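Local structure of catalase-3 (Neurospora crassa, 4AJ9) at residues C[1-10]-C[314-322]. The protein breaks down hydrogen peroxide into oxygen and water with the help of a bound heme, a reaction that probably protects cells from this oxidant. Residues are numbered along the deposited sequence; the frame is centred on the assembly and turned at random.
Sequences DARQRLKEVE and RNPMNYFAE
Arg3 reaches from the N-terminal arm to Glu322 and shows how one buried guanidinium can tie distant parts of a chain together by engaging two carboxylates along its edge. Its chain bends at chi3 (74°), which brings NE and NH2 side-on to Glu322. The bond from Arg3 NE to Glu322 OE1 (3.1 Å) is nearly straight at 166° and lies in the guanidinium plane; that from Arg3 NH2 to Glu322 OE2 (3.0 Å) is more bent and comes from above the carboxylate plane. Arg3 NH1 bonds to Glu10 OE2 (2.7 Å) across the short 3-10 segment 4-8. Glu322 OE2 takes two further donors, the backbone N of Met317 on its syn side and of Asn318 on its anti side, while OE1 is also hydrogen-bonded to His72 NE2. Met317 lays its CB over one face of the Arg3 guanidinium, 3.5 Å from Arg3 NH2, while its methyl CE comes to 3.3 Å from Glu10 OE1.

A second ionic group holds the start of the arm. Arg314, bent at chi2 (-72°), offers NE to Asp1 OD1 at 3.1 Å, a strongly angled bond, and Lys7 NZ meets OD2 of Asp1 at 2.6 Å.

The two salt-bridge networks thus join the arm to the link between strand 305-314 and helix 319-324 of the catalase domain, with Arg3 and Leu6 also touching His72 of strand 68-77 in its antiparallel sheet. Helix 254-264 packs against Asn315 and Pro316, and Glu10 pairs in a parallel ladder with a strand of a second subunit.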
loop_
_atom_site.group_PDB
_atom_site.type_symbol
_atom_site.label_atom_id
_atom_site.label_comp_id
_atom_site.label_asym_id
_atom_site.label_seq_id
_atom_site.Cartn_x
_atom_site.Cartn_y
_atom_site.Cartn_z
ATOM N N ASP C 1 19.736 21.050 22.398
ATOM C CA ASP C 1 19.651 20.154 21.245
ATOM C C ASP C 1 18.205 19.739 20.949
ATOM O O ASP C 1 17.654 18.850 21.608
ATOM C CB ASP C 1 20.534 18.920 21.455
ATOM C CG ASP C 1 20.364 17.883 20.355
ATOM O OD1 ASP C 1 20.232 18.269 19.174
ATOM O OD2 ASP C 1 20.357 16.677 20.675
ATOM N N ALA C 2 17.601 20.389 19.954
ATOM C CA ALA C 2 16.203 20.145 19.597
ATOM C C ALA C 2 15.938 18.710 19.159
ATOM O O ALA C 2 14.797 18.248 19.218
ATOM C CB ALA C 2 15.739 21.125 18.513
ATOM N N ARG C 3 16.986 18.014 18.714
ATOM C CA ARG C 3 16.865 16.618 18.279
ATOM C C ARG C 3 16.989 15.595 19.413
ATOM O O ARG C 3 16.899 14.393 19.169
ATOM C CB ARG C 3 17.904 16.287 17.203
ATOM C CG ARG C 3 17.755 17.064 15.906
ATOM C CD ARG C 3 18.729 16.570 14.823
ATOM N NE ARG C 3 18.317 15.288 14.255
ATOM C CZ ARG C 3 18.803 14.111 14.638
ATOM N NH1 ARG C 3 19.733 14.047 15.587
ATOM N NH2 ARG C 3 18.359 12.997 14.073
ATOM N N GLN C 4 17.195 16.063 20.643
ATOM C CA GLN C 4 17.450 15.159 21.768
ATOM C C GLN C 4 16.550 13.916 21.771
ATOM O O GLN C 4 17.022 12.797 21.990
ATOM C CB GLN C 4 17.317 15.898 23.103
ATOM C CG GLN C 4 17.671 15.048 24.316
ATOM C CD GLN C 4 19.133 14.629 24.326
ATOM O OE1 GLN C 4 20.018 15.414 23.986
ATOM N NE2 GLN C 4 19.390 13.382 24.712
ATOM N N ARG C 5 15.259 14.118 21.521
ATOM C CA ARG C 5 14.279 13.040 21.631
ATOM C C ARG C 5 14.514 11.954 20.583
ATOM O O ARG C 5 14.117 10.798 20.770
ATOM C CB ARG C 5 12.854 13.596 21.516
ATOM C CG ARG C 5 12.485 14.030 20.107
ATOM C CD ARG C 5 11.196 14.839 20.060
ATOM N NE ARG C 5 10.939 15.322 18.706
ATOM C CZ ARG C 5 11.540 16.377 18.168
ATOM N NH1 ARG C 5 12.426 17.065 18.880
ATOM N NH2 ARG C 5 11.257 16.741 16.922
ATOM N N LEU C 6 15.172 12.328 19.487
ATOM C CA LEU C 6 15.416 11.401 18.381
ATOM C C LEU C 6 16.601 10.456 18.621
ATOM O O LEU C 6 16.770 9.464 17.898
ATOM C CB LEU C 6 15.617 12.170 17.065
ATOM C CG LEU C 6 14.445 13.019 16.564
ATOM C CD1 LEU C 6 14.842 13.769 15.306
ATOM C CD2 LEU C 6 13.204 12.160 16.319
ATOM N N LYS C 7 17.419 10.753 19.626
ATOM C CA LYS C 7 18.613 9.943 19.896
ATOM C C LYS C 7 18.321 8.459 20.134
ATOM O O LYS C 7 19.137 7.597 19.800
ATOM C CB LYS C 7 19.406 10.509 21.075
ATOM C CG LYS C 7 20.451 11.541 20.684
ATOM C CD LYS C 7 19.849 12.656 19.846
ATOM C CE LYS C 7 20.849 13.785 19.642
ATOM N NZ LYS C 7 21.337 14.326 20.946
ATOM N N GLU C 8 17.162 8.158 20.707
ATOM C CA GLU C 8 16.843 6.777 21.052
ATOM C C GLU C 8 16.627 5.860 19.840
ATOM O O GLU C 8 16.656 4.638 19.978
ATOM C CB GLU C 8 15.629 6.715 21.983
ATOM C CG GLU C 8 14.343 7.229 21.365
ATOM C CD GLU C 8 13.112 6.790 22.142
ATOM O OE1 GLU C 8 13.270 6.288 23.277
ATOM O OE2 GLU C 8 11.987 6.942 21.617
ATOM N N VAL C 9 16.406 6.435 18.660
ATOM C CA VAL C 9 16.222 5.616 17.462
ATOM C C VAL C 9 17.390 5.771 16.500
ATOM O O VAL C 9 17.318 5.336 15.354
ATOM C CB VAL C 9 14.934 5.976 16.694
ATOM C CG1 VAL C 9 13.713 5.837 17.592
ATOM C CG2 VAL C 9 15.041 7.383 16.133
ATOM N N GLU C 10 18.465 6.402 16.958
ATOM C CA GLU C 10 19.643 6.549 16.109
ATOM C C GLU C 10 20.470 5.266 16.129
ATOM O O GLU C 10 20.606 4.612 17.165
ATOM C CB GLU C 10 20.457 7.779 16.511
ATOM C CG GLU C 10 19.699 9.080 16.244
ATOM C CD GLU C 10 20.517 10.319 16.547
ATOM O OE1 GLU C 10 21.622 10.171 17.110
ATOM O OE2 GLU C 10 20.051 11.434 16.222
ATOM N N ARG C 314 19.833 22.912 14.180
ATOM C CA ARG C 314 20.260 21.517 14.032
ATOM C C ARG C 314 19.834 20.933 12.686
ATOM O O ARG C 314 18.644 20.878 12.383
ATOM C CB ARG C 314 19.717 20.637 15.164
ATOM C CG ARG C 314 20.260 20.929 16.558
ATOM C CD ARG C 314 21.711 20.491 16.718
ATOM N NE ARG C 314 22.135 20.501 18.119
ATOM C CZ ARG C 314 22.664 21.551 18.744
ATOM N NH1 ARG C 314 22.845 22.699 18.100
ATOM N NH2 ARG C 314 23.013 21.452 20.021
ATOM N N ASN C 315 20.810 20.501 11.887
ATOM C CA ASN C 315 20.519 19.785 10.647
ATOM C C ASN C 315 20.018 18.387 10.961
ATOM O O ASN C 315 20.328 17.846 12.012
ATOM C CB ASN C 315 21.777 19.703 9.761
ATOM C CG ASN C 315 22.067 21.016 9.057
ATOM O OD1 ASN C 315 21.149 21.683 8.582
ATOM N ND2 ASN C 315 23.340 21.406 9.008
ATOM N N PRO C 316 19.236 17.790 10.049
ATOM C CA PRO C 316 18.861 16.383 10.233
ATOM C C PRO C 316 20.049 15.441 10.105
ATOM O O PRO C 316 21.072 15.790 9.489
ATOM C CB PRO C 316 17.887 16.129 9.077
ATOM C CG PRO C 316 18.203 17.181 8.077
ATOM C CD PRO C 316 18.575 18.389 8.877
ATOM N N MET C 317 19.914 14.252 10.692
ATOM C CA MET C 317 20.936 13.219 10.579
ATOM C C MET C 317 20.673 12.348 9.349
ATOM O O MET C 317 21.593 12.031 8.593
ATOM C CB MET C 317 20.974 12.365 11.851
ATOM C CG MET C 317 21.993 11.224 11.809
ATOM S SD MET C 317 22.070 10.297 13.367
ATOM C CE MET C 317 23.021 11.446 14.374
ATOM N N ASN C 318 19.414 11.952 9.166
ATOM C CA ASN C 318 18.983 11.282 7.942
ATOM C C ASN C 318 17.828 12.059 7.300
ATOM O O ASN C 318 16.746 12.169 7.878
ATOM C CB ASN C 318 18.559 9.833 8.235
ATOM C CG ASN C 318 18.239 9.042 6.967
ATOM O OD1 ASN C 318 17.085 8.942 6.558
ATOM N ND2 ASN C 318 19.265 8.467 6.354
ATOM N N TYR C 319 18.064 12.588 6.108
ATOM C CA TYR C 319 17.077 13.417 5.419
ATOM C C TYR C 319 15.756 12.687 5.179
ATOM O O TYR C 319 14.675 13.247 5.408
ATOM C CB TYR C 319 17.668 13.907 4.090
ATOM C CG TYR C 319 16.735 14.733 3.244
ATOM C CD1 TYR C 319 15.760 14.127 2.451
ATOM C CD2 TYR C 319 16.845 16.114 3.206
ATOM C CE1 TYR C 319 14.909 14.884 1.669
ATOM C CE2 TYR C 319 16.006 16.877 2.414
ATOM C CZ TYR C 319 15.037 16.258 1.657
ATOM O OH TYR C 319 14.201 17.021 0.873
ATOM N N PHE C 320 15.833 11.440 4.711
ATOM C CA PHE C 320 14.610 10.696 4.419
ATOM C C PHE C 320 13.771 10.469 5.675
ATOM O O PHE C 320 12.559 10.707 5.671
ATOM C CB PHE C 320 14.892 9.343 3.744
ATOM C CG PHE C 320 13.646 8.493 3.569
ATOM C CD1 PHE C 320 13.210 7.669 4.592
ATOM C CD2 PHE C 320 12.907 8.540 2.392
ATOM C CE1 PHE C 320 12.071 6.897 4.450
ATOM C CE2 PHE C 320 11.761 7.762 2.244
ATOM C CZ PHE C 320 11.350 6.943 3.282
ATOM N N ALA C 321 14.408 9.986 6.737
ATOM C CA ALA C 321 13.686 9.638 7.965
ATOM C C ALA C 321 13.019 10.860 8.575
ATOM O O ALA C 321 11.945 10.767 9.167
ATOM C CB ALA C 321 14.636 9.009 8.981
ATOM N N GLU C 322 13.680 12.000 8.429
ATOM C CA GLU C 322 13.239 13.242 9.052
ATOM C C GLU C 322 12.492 14.159 8.088
ATOM O O GLU C 322 11.259 14.270 8.154
ATOM C CB GLU C 322 14.436 13.950 9.706
ATOM C CG GLU C 322 15.062 13.113 10.801
ATOM C CD GLU C 322 16.329 13.717 11.390
ATOM O OE1 GLU C 322 16.257 14.823 11.973
ATOM O OE2 GLU C 322 17.394 13.071 11.277
#